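Local coordinates for protein dicer Related Helicase (PDB 6M6Q) that probably hydrolyses ATP to drive RNA helicase work in RNA interference as a RIG-I-like receptor relative, this chain being its N-terminal, CARD-associated domain, at residues B[68-73]-B[113-118]; B[82-87]-B[102-107]; B[232-237]-B[259-264]. All blocks are in the same frame, centred on the assembly; numbering follows the deposited sequence.

Contact 1: residues B[68-73]-B[113-118]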
loop_
_atom_site.group_PDB
_atom_site.type_symbol
_atom_site.label_atom_id
_atom_site.label_comp_id
_atom_site.label_asym_id
_atom_site.label_seq_id
_atom_site.Cartn_x
_atom_site.Cartn_y
_atom_site.Cartn_z
ATOM N N ALA B 68 6.280 -12.005 -17.018
ATOM C CA ALA B 68 7.713 -12.330 -17.184
ATOM C C ALA B 68 8.242 -11.596 -18.415
ATOM O O ALA B 68 9.186 -10.832 -18.268
ATOM C CB ALA B 68 7.928 -13.822 -17.285
ATOM N N ARG B 69 7.620 -11.794 -19.574
ATOM C CA ARG B 69 8.043 -11.149 -20.845
ATOM C C ARG B 69 8.135 -9.648 -20.626
ATOM O O ARG B 69 9.249 -9.113 -20.714
ATOM C CB ARG B 69 7.066 -11.464 -21.972
ATOM C CG ARG B 69 6.981 -12.941 -22.316
ATOM C CD ARG B 69 8.342 -13.593 -22.258
ATOM N NE ARG B 69 8.272 -14.958 -22.722
ATOM C CZ ARG B 69 9.303 -15.663 -23.158
ATOM N NH1 ARG B 69 10.513 -15.134 -23.200
ATOM N NH2 ARG B 69 9.114 -16.906 -23.554
ATOM N N MET B 70 7.028 -9.010 -20.268
ATOM C CA MET B 70 6.970 -7.539 -20.086
ATOM C C MET B 70 8.192 -7.046 -19.289
ATOM O O MET B 70 8.605 -5.925 -19.522
ATOM C CB MET B 70 5.691 -7.127 -19.372
ATOM C CG MET B 70 4.478 -7.154 -20.286
ATOM S SD MET B 70 4.506 -5.821 -21.522
ATOM C CE MET B 70 2.746 -5.612 -21.805
ATOM N N ILE B 71 8.784 -7.904 -18.453
ATOM C CA ILE B 71 9.936 -7.567 -17.570
ATOM C C ILE B 71 11.259 -7.748 -18.343
ATOM O O ILE B 71 12.133 -6.861 -18.213
ATOM C CB ILE B 71 9.888 -8.404 -16.271
ATOM C CG1 ILE B 71 8.692 -8.017 -15.386
ATOM C CG2 ILE B 71 11.209 -8.316 -15.505
ATOM C CD1 ILE B 71 8.409 -9.013 -14.277
ATOM N N ILE B 72 11.416 -8.844 -19.098
ATOM C CA ILE B 72 12.733 -9.280 -19.679
ATOM C C ILE B 72 12.824 -8.925 -21.173
ATOM O O ILE B 72 13.961 -8.813 -21.668
ATOM C CB ILE B 72 12.983 -10.781 -19.448
ATOM C CG1 ILE B 72 11.875 -11.651 -20.048
ATOM C CG2 ILE B 72 13.187 -11.054 -17.972
ATOM C CD1 ILE B 72 12.155 -13.138 -19.970
ATOM N N ASP B 73 11.683 -8.794 -21.868
ATOM C CA ASP B 73 11.600 -8.372 -23.302
ATOM C C ASP B 73 12.525 -7.173 -23.540
ATOM O O ASP B 73 12.475 -6.207 -22.755
ATOM C CB ASP B 73 10.167 -8.006 -23.720
ATOM C CG ASP B 73 9.328 -9.180 -24.225
ATOM O OD1 ASP B 73 9.827 -10.346 -24.178
ATOM O OD2 ASP B 73 8.178 -8.928 -24.652
ATOM N N LYS B 113 10.969 1.824 -18.551
ATOM C CA LYS B 113 11.185 1.687 -17.087
ATOM C C LYS B 113 9.828 1.559 -16.385
ATOM O O LYS B 113 9.692 0.694 -15.503
ATOM C CB LYS B 113 11.965 2.899 -16.555
ATOM C CG LYS B 113 13.129 2.575 -15.613
ATOM C CD LYS B 113 13.940 3.785 -15.190
ATOM C CE LYS B 113 13.381 4.464 -13.956
ATOM N NZ LYS B 113 14.270 5.547 -13.475
ATOM N N VAL B 114 8.852 2.341 -16.824
ATOM C CA VAL B 114 7.479 2.422 -16.254
ATOM C C VAL B 114 6.773 1.070 -16.457
ATOM O O VAL B 114 6.135 0.594 -15.510
ATOM C CB VAL B 114 6.703 3.598 -16.890
ATOM C CG1 VAL B 114 5.209 3.426 -16.787
ATOM C CG2 VAL B 114 7.118 4.935 -16.288
ATOM N N GLN B 115 6.930 0.455 -17.630
ATOM C CA GLN B 115 6.375 -0.891 -17.959
ATOM C C GLN B 115 7.084 -1.957 -17.104
ATOM O O GLN B 115 6.385 -2.794 -16.445
ATOM C CB GLN B 115 6.559 -1.174 -19.452
ATOM C CG GLN B 115 5.843 -2.425 -19.931
ATOM C CD GLN B 115 6.167 -2.736 -21.367
ATOM O OE1 GLN B 115 5.629 -2.126 -22.296
ATOM N NE2 GLN B 115 7.047 -3.703 -21.559
ATOM N N ARG B 116 8.407 -1.938 -17.099
ATOM C CA ARG B 116 9.198 -2.933 -16.346
ATOM C C ARG B 116 8.817 -2.872 -14.857
ATOM O O ARG B 116 8.507 -3.927 -14.300
ATOM C CB ARG B 116 10.686 -2.736 -16.598
ATOM C CG ARG B 116 11.218 -3.685 -17.653
ATOM C CD ARG B 116 12.590 -3.325 -18.135
ATOM N NE ARG B 116 12.856 -4.000 -19.388
ATOM C CZ ARG B 116 13.889 -3.762 -20.168
ATOM N NH1 ARG B 116 14.027 -4.437 -21.294
ATOM N NH2 ARG B 116 14.805 -2.881 -19.808
ATOM N N ARG B 117 8.747 -1.678 -14.267
ATOM C CA ARG B 117 8.367 -1.513 -12.831
ATOM C C ARG B 117 6.938 -2.000 -12.582
ATOM O O ARG B 117 6.716 -2.647 -11.567
ATOM C CB ARG B 117 8.489 -0.071 -12.364
ATOM C CG ARG B 117 9.476 0.071 -11.230
ATOM C CD ARG B 117 8.851 0.222 -9.870
ATOM N NE ARG B 117 9.395 1.438 -9.296
ATOM C CZ ARG B 117 9.417 1.730 -8.014
ATOM N NH1 ARG B 117 8.934 0.883 -7.130
ATOM N NH2 ARG B 117 9.922 2.885 -7.613
ATOM N N ARG B 118 6.007 -1.644 -13.448
ATOM C CA ARG B 118 4.585 -2.011 -13.303
ATOM C C ARG B 118 4.452 -3.547 -13.206
ATOM O O ARG B 118 3.772 -4.043 -12.264
ATOM C CB ARG B 118 3.804 -1.441 -14.479
ATOM C CG ARG B 118 2.373 -1.923 -14.572
ATOM C CD ARG B 118 1.722 -1.205 -15.715
ATOM N NE ARG B 118 0.573 -1.916 -16.222
ATOM C CZ ARG B 118 -0.353 -1.372 -16.995
ATOM N NH1 ARG B 118 -0.261 -0.095 -17.343
ATOM N NH2 ARG B 118 -1.376 -2.099 -17.409
#
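In this all-helical N-terminal domain, the end of helix 63-72 meets the middle of the long helix 94-127 in an obliquely crossed helix pair running broadly antiparallel. The axes of 68-72 and 113-118 come within 8.3 Å, and their directions differ by 141°. The pair is a worked example of how a side chain from one helix can serve the carbonyls left over at the C-terminal end of another.

Asp73 is the first residue to leave helical conformation, and its carbonyl is the best satisfied acceptor here. Arg116 NH1 donates to Asp73 O over 2.8 Å with an N-H...O angle of 153°. The oxygen lies almost in the guanidinium plane and offers a lone pair within its own carbonyl plane. Arg116 reaches it by running extended from CG to NE across the last turn, which leaves Arg116 NE 3.2 Å from Ile71 O. A positive group at this end would probably also ease the negative pole of the helix. Pro75, Leu232 and Leu236 pack on the same arginine.

Gln115, just before Arg116, serves a carbonyl about a turn earlier in 63-72. In one of its two conformers CG is anti to the backbone N and the chain is extended beyond, so the amide comes up beside Met70, where NE2 gives a weak hydrogen bond of 3.4 Å to Met70 O. The Met70 side chain, bent at chi2 and also packed on Phe119, crosses that of Gln115 at about a right angle, with Met70 SD 3.3 Å from Gln115 NE2.

Contact 2: residues B[82-87]-B[102-107]; sequences PDMIKI and TYVTLR
The short helix 82-87 lies nearly antiparallel to the first half of the long helix 94-127, forming an alpha-helical hairpin at a far end of the molecule. The directions of the two segments differ by 171° and their axes approach to 9.8 Å.

Along 82-87 the contact begins with Asp83, in the first turn. Its CB points at the partner helix, and Asp83 OD2 forms a salt bridge of 2.7 Å with Arg107 NH1. The carboxylate lies at the edge of the guanidinium, but the two planes stand 86° apart, so the bridge is single-atom rather than a flat two-pronged pair. Arg107, bent at chi2 and chi3, is held at a second corner as well, since its NH2 forms a salt bridge with Asp81 OD2 and a hydrogen bond to Gln111 OE1.

Met84 follows and supplies the apolar centre. With CG anti to the backbone N and two further bends in the chain, its methyl folds across to Val104: Met84 CE lies 3.9 Å from Val104 CG1, and Met84 CB is equally near that methyl. The same CE sits 3.5 Å from Thr105 OG1, whose hydroxyl is already bonded to Glu101 O on its own helix.

Last comes Ile87, a turn further on. It also points toward helix 94-127, but packs mainly on Arg97, Ala100 and Glu101, just before 102-107.

The chemistry therefore divides by position: on the flank one guanidinium probably offsets two nearby carboxylates and helps keep them ionised, beside a small hydrophobic seam of Met84 and Val104.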
loop_
_atom_site.group_PDB
_atom_site.type_symbol
_atom_site.label_atom_id
_atom_site.label_comp_id
_atom_site.label_asym_id
_atom_site.label_seq_id
_atom_site.Cartn_x
_atom_site.Cartn_y
_atom_site.Cartn_z
ATOM N N PRO B 82 7.955 6.972 -33.741
ATOM C CA PRO B 82 7.337 7.876 -34.715
ATOM C C PRO B 82 7.819 9.338 -34.608
ATOM O O PRO B 82 8.005 9.954 -35.635
ATOM C CB PRO B 82 5.839 7.783 -34.401
ATOM C CG PRO B 82 5.688 6.448 -33.711
ATOM C CD PRO B 82 6.963 6.273 -32.914
ATOM N N ASP B 83 8.002 9.854 -33.388
ATOM C CA ASP B 83 8.480 11.240 -33.158
ATOM C C ASP B 83 9.960 11.343 -33.560
ATOM O O ASP B 83 10.284 12.299 -34.262
ATOM C CB ASP B 83 8.250 11.691 -31.726
ATOM C CG ASP B 83 6.785 11.794 -31.374
ATOM O OD1 ASP B 83 6.119 12.660 -31.943
ATOM O OD2 ASP B 83 6.329 11.004 -30.524
ATOM N N MET B 84 10.801 10.356 -33.207
ATOM C CA MET B 84 12.226 10.315 -33.637
ATOM C C MET B 84 12.301 10.444 -35.158
ATOM O O MET B 84 13.120 11.271 -35.636
ATOM C CB MET B 84 12.932 9.025 -33.216
ATOM C CG MET B 84 14.446 9.012 -33.513
ATOM S SD MET B 84 15.320 10.447 -32.790
ATOM C CE MET B 84 15.732 9.832 -31.162
ATOM N N ILE B 85 11.497 9.663 -35.887
ATOM C CA ILE B 85 11.533 9.621 -37.376
ATOM C C ILE B 85 11.125 10.995 -37.898
ATOM O O ILE B 85 11.780 11.471 -38.858
ATOM C CB ILE B 85 10.643 8.490 -37.939
ATOM C CG1 ILE B 85 11.214 7.110 -37.593
ATOM C CG2 ILE B 85 10.415 8.648 -39.449
ATOM C CD1 ILE B 85 10.177 6.016 -37.556
ATOM N N LYS B 86 10.164 11.655 -37.233
ATOM C CA LYS B 86 9.639 12.983 -37.672
ATOM C C LYS B 86 10.724 14.055 -37.474
ATOM O O LYS B 86 10.908 14.871 -38.384
ATOM C CB LYS B 86 8.356 13.346 -36.925
ATOM C CG LYS B 86 7.093 12.692 -37.455
ATOM C CD LYS B 86 5.899 13.038 -36.628
ATOM C CE LYS B 86 4.740 12.093 -36.822
ATOM N NZ LYS B 86 3.692 12.342 -35.807
ATOM N N ILE B 87 11.437 14.015 -36.344
ATOM C CA ILE B 87 12.536 14.964 -36.010
ATOM C C ILE B 87 13.599 14.868 -37.119
ATOM O O ILE B 87 13.988 15.917 -37.645
ATOM C CB ILE B 87 13.118 14.677 -34.598
ATOM C CG1 ILE B 87 12.074 14.854 -33.472
ATOM C CG2 ILE B 87 14.376 15.499 -34.338
ATOM C CD1 ILE B 87 11.773 16.291 -33.070
ATOM N N THR B 102 17.626 13.770 -28.072
ATOM C CA THR B 102 18.021 13.285 -26.719
ATOM C C THR B 102 16.769 13.231 -25.843
ATOM O O THR B 102 16.623 12.258 -25.103
ATOM C CB THR B 102 19.145 14.122 -26.085
ATOM O OG1 THR B 102 18.739 15.483 -26.113
ATOM C CG2 THR B 102 20.476 13.972 -26.788
ATOM N N TYR B 103 15.848 14.173 -26.026
ATOM C CA TYR B 103 14.586 14.243 -25.261
ATOM C C TYR B 103 13.698 13.056 -25.647
ATOM O O TYR B 103 13.086 12.452 -24.760
ATOM C CB TYR B 103 13.871 15.575 -25.464
ATOM C CG TYR B 103 12.784 15.799 -24.446
ATOM C CD1 TYR B 103 13.093 16.192 -23.148
ATOM C CD2 TYR B 103 11.460 15.483 -24.729
ATOM C CE1 TYR B 103 12.101 16.366 -22.190
ATOM C CE2 TYR B 103 10.460 15.642 -23.779
ATOM C CZ TYR B 103 10.780 16.098 -22.511
ATOM O OH TYR B 103 9.800 16.265 -21.580
ATOM N N VAL B 104 13.669 12.697 -26.927
ATOM C CA VAL B 104 12.912 11.512 -27.428
ATOM C C VAL B 104 13.582 10.213 -26.904
ATOM O O VAL B 104 12.862 9.344 -26.429
ATOM C CB VAL B 104 12.785 11.565 -28.959
ATOM C CG1 VAL B 104 12.252 10.272 -29.555
ATOM C CG2 VAL B 104 11.912 12.725 -29.372
ATOM N N THR B 105 14.910 10.138 -26.881
ATOM C CA THR B 105 15.676 8.980 -26.348
ATOM C C THR B 105 15.412 8.800 -24.845
ATOM O O THR B 105 15.161 7.644 -24.428
ATOM C CB THR B 105 17.162 9.126 -26.660
ATOM O OG1 THR B 105 17.237 9.315 -28.068
ATOM C CG2 THR B 105 17.975 7.913 -26.266
ATOM N N LEU B 106 15.453 9.877 -24.061
ATOM C CA LEU B 106 15.175 9.836 -22.592
ATOM C C LEU B 106 13.723 9.422 -22.353
ATOM O O LEU B 106 13.514 8.554 -21.526
ATOM C CB LEU B 106 15.453 11.197 -21.948
ATOM C CG LEU B 106 16.922 11.606 -21.870
ATOM C CD1 LEU B 106 17.049 13.104 -21.623
ATOM C CD2 LEU B 106 17.663 10.813 -20.803
ATOM N N ARG B 107 12.764 10.004 -23.073
ATOM C CA ARG B 107 11.317 9.664 -22.951
ATOM C C ARG B 107 11.137 8.162 -23.240
ATOM O O ARG B 107 10.327 7.518 -22.587
ATOM C CB ARG B 107 10.498 10.530 -23.921
ATOM C CG ARG B 107 8.983 10.447 -23.755
ATOM C CD ARG B 107 8.273 9.576 -24.796
ATOM N NE ARG B 107 8.073 10.231 -26.090
ATOM C CZ ARG B 107 7.847 9.585 -27.240
ATOM N NH1 ARG B 107 7.686 10.258 -28.368
ATOM N NH2 ARG B 107 7.803 8.264 -27.262
#

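Contact 3: residues B[232-237]-B[259-264]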
loop_
_atom_site.group_PDB
_atom_site.type_symbol
_atom_site.label_atom_id
_atom_site.label_comp_id
_atom_site.label_asym_id
_atom_site.label_seq_id
_atom_site.Cartn_x
_atom_site.Cartn_y
_atom_site.Cartn_z
ATOM N N LEU B 232 19.415 -4.915 -15.817
ATOM C CA LEU B 232 17.956 -4.669 -16.018
ATOM C C LEU B 232 17.325 -4.167 -14.713
ATOM O O LEU B 232 16.582 -3.168 -14.764
ATOM C CB LEU B 232 17.291 -5.966 -16.484
ATOM C CG LEU B 232 15.828 -5.860 -16.921
ATOM C CD1 LEU B 232 15.543 -6.825 -18.061
ATOM C CD2 LEU B 232 14.869 -6.123 -15.761
ATOM N N VAL B 233 17.568 -4.859 -13.601
ATOM C CA VAL B 233 16.943 -4.555 -12.286
ATOM C C VAL B 233 17.666 -3.346 -11.690
ATOM O O VAL B 233 17.000 -2.460 -11.147
ATOM C CB VAL B 233 16.967 -5.781 -11.345
ATOM C CG1 VAL B 233 16.418 -5.448 -9.955
ATOM C CG2 VAL B 233 16.207 -6.968 -11.946
ATOM N N GLU B 234 18.970 -3.265 -11.871
ATOM C CA GLU B 234 19.784 -2.146 -11.346
ATOM C C GLU B 234 19.216 -0.797 -11.824
ATOM O O GLU B 234 18.969 0.048 -10.967
ATOM C CB GLU B 234 21.238 -2.302 -11.767
ATOM C CG GLU B 234 22.122 -1.205 -11.211
ATOM C CD GLU B 234 22.318 -1.262 -9.707
ATOM O OE1 GLU B 234 22.809 -2.326 -9.216
ATOM O OE2 GLU B 234 21.991 -0.241 -9.014
ATOM N N ASP B 235 19.045 -0.612 -13.148
ATOM C CA ASP B 235 18.617 0.682 -13.766
ATOM C C ASP B 235 17.103 0.889 -13.563
ATOM O O ASP B 235 16.591 2.082 -13.764
ATOM C CB ASP B 235 19.014 0.739 -15.246
ATOM C CG ASP B 235 17.965 0.188 -16.200
ATOM O OD1 ASP B 235 18.234 -0.866 -16.818
ATOM O OD2 ASP B 235 16.898 0.840 -16.348
ATOM N N LEU B 236 16.393 -0.169 -13.225
ATOM C CA LEU B 236 14.943 -0.121 -12.959
ATOM C C LEU B 236 14.705 0.592 -11.624
ATOM O O LEU B 236 13.679 1.275 -11.511
ATOM C CB LEU B 236 14.428 -1.555 -12.968
ATOM C CG LEU B 236 12.972 -1.760 -12.591
ATOM C CD1 LEU B 236 12.051 -1.114 -13.605
ATOM C CD2 LEU B 236 12.677 -3.244 -12.485
ATOM N N LEU B 237 15.660 0.497 -10.689
ATOM C CA LEU B 237 15.527 0.991 -9.292
ATOM C C LEU B 237 16.347 2.274 -9.064
ATOM O O LEU B 237 16.229 2.843 -7.962
ATOM C CB LEU B 237 15.987 -0.122 -8.343
ATOM C CG LEU B 237 15.289 -1.471 -8.530
ATOM C CD1 LEU B 237 15.962 -2.558 -7.711
ATOM C CD2 LEU B 237 13.822 -1.367 -8.167
ATOM N N LYS B 259 25.131 7.113 -7.376
ATOM C CA LYS B 259 23.661 6.916 -7.499
ATOM C C LYS B 259 23.173 5.878 -6.465
ATOM O O LYS B 259 23.776 4.774 -6.360
ATOM C CB LYS B 259 23.310 6.496 -8.929
ATOM C CG LYS B 259 23.463 7.593 -9.977
ATOM C CD LYS B 259 22.925 7.219 -11.354
ATOM C CE LYS B 259 21.462 7.580 -11.547
ATOM N NZ LYS B 259 21.042 7.465 -12.967
ATOM N N TRP B 260 22.107 6.217 -5.748
ATOM C CA TRP B 260 21.391 5.320 -4.803
ATOM C C TRP B 260 20.359 4.489 -5.564
ATOM O O TRP B 260 20.133 4.781 -6.741
ATOM C CB TRP B 260 20.740 6.148 -3.711
ATOM C CG TRP B 260 20.394 5.388 -2.473
ATOM C CD1 TRP B 260 19.149 5.001 -2.087
ATOM C CD2 TRP B 260 21.289 4.989 -1.411
ATOM N NE1 TRP B 260 19.199 4.380 -0.874
ATOM C CE2 TRP B 260 20.492 4.361 -0.429
ATOM C CE3 TRP B 260 22.670 5.105 -1.183
ATOM C CZ2 TRP B 260 21.031 3.839 0.746
ATOM C CZ3 TRP B 260 23.197 4.599 -0.014
ATOM C CH2 TRP B 260 22.385 3.980 0.938
ATOM N N SER B 261 19.802 3.461 -4.923
ATOM C CA SER B 261 18.771 2.553 -5.501
ATOM C C SER B 261 17.748 2.174 -4.427
ATOM O O SER B 261 18.038 2.369 -3.225
ATOM C CB SER B 261 19.393 1.329 -6.104
ATOM O OG SER B 261 19.946 0.486 -5.104
ATOM N N LEU B 262 16.591 1.659 -4.840
ATOM C CA LEU B 262 15.521 1.231 -3.913
ATOM C C LEU B 262 16.001 -0.003 -3.145
ATOM O O LEU B 262 15.585 -0.165 -1.966
ATOM C CB LEU B 262 14.250 0.938 -4.699
ATOM C CG LEU B 262 13.602 2.144 -5.358
ATOM C CD1 LEU B 262 12.497 1.699 -6.277
ATOM C CD2 LEU B 262 13.074 3.111 -4.323
ATOM N N HIS B 263 16.880 -0.802 -3.765
ATOM C CA HIS B 263 17.472 -2.017 -3.162
ATOM C C HIS B 263 18.423 -1.608 -2.049
ATOM O O HIS B 263 18.410 -2.271 -0.986
ATOM C CB HIS B 263 18.172 -2.900 -4.198
ATOM C CG HIS B 263 18.814 -4.101 -3.585
ATOM N ND1 HIS B 263 18.086 -5.067 -2.907
ATOM C CD2 HIS B 263 20.102 -4.507 -3.545
ATOM C CE1 HIS B 263 18.898 -6.014 -2.497
ATOM N NE2 HIS B 263 20.139 -5.692 -2.866
ATOM N N LYS B 264 19.139 -0.506 -2.233
ATOM C CA LYS B 264 20.075 0.004 -1.213
ATOM C C LYS B 264 19.294 0.461 0.023
ATOM O O LYS B 264 19.764 0.178 1.131
ATOM C CB LYS B 264 20.971 1.094 -1.791
ATOM C CG LYS B 264 22.198 0.550 -2.502
ATOM C CD LYS B 264 23.195 1.593 -2.917
ATOM C CE LYS B 264 24.410 0.984 -3.568
ATOM N NZ LYS B 264 24.041 0.225 -4.782
#
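Leu237 carries most of this contact, and it does so with both its side chain and its carbonyl. Its CB points at the start of helix 262-271, and its CG is anti to its own carbonyl carbon. Leu237 and Leu262 cross obliquely, touching branch to branch: Leu237 CD2 lies 3.8 Å from Leu262 CD1. The other branch of Leu237 turns to the next residue, with Leu237 CD1 4.2 Å from His263 CB. Trp34 of helix 33-42 packs on both leucines, and Leu237 is buried.

Beside the methyl contact, Leu237 O faces the first turn of the second helix. Leu262 N donates to it in a weak hydrogen bond of 3.4 Å, and Ser261 CA adds a CA-H...O contact of 3.5 Å to the same oxygen. The motif is a helix N-terminus with a serine N-cap: Ser261 OG, in the crowded position between its backbone N and carbonyl carbon, accepts from Lys264 N over 3.1 Å. The Leu237 carbonyl thus meets a new helix beginning, a combination that would be electrostatically favourable.

Away from the leucines the fit loosens, toward a side where Glu234 and Lys264 are partly exposed to solvent. Glu234 comes across with a bent chain, yet its OE2 gets no nearer than 4.2 Å to Ser261 CB. The ammonium of Lys264 is also close to this carboxylate without a salt bridge, Glu234 OE2 to Lys264 NZ measuring 4.7 Å, so any attraction is probably modest. Nearer the backbone, Lys264 CB sits over one face of the Trp260 indole, 3.6 Å above the ring plane and offset toward the rim.

How the contacts relate
From the N terminus, the first segment used lies on helix 63-72, and contact 1 closes a 39-residue, largely helical excursion by joining it to the middle of helix 94-127. Within that excursion lies contact 2, a smaller closure of 14 residues nearer the start of the same long helix; the two are nested, their centres 21 Å apart, and do not touch. Contact 3 follows in series, bringing helix 262-271 back to helix 231-236 across a connection in which 240-257 are not modelled. No loops cross. Contacts 1 and 3 adjoin directly: Leu232 and Leu236 reach 68-73 and 113-118, and Arg117 meets Leu262, tying the long helix to the body of the domain while contact 2 extends outward.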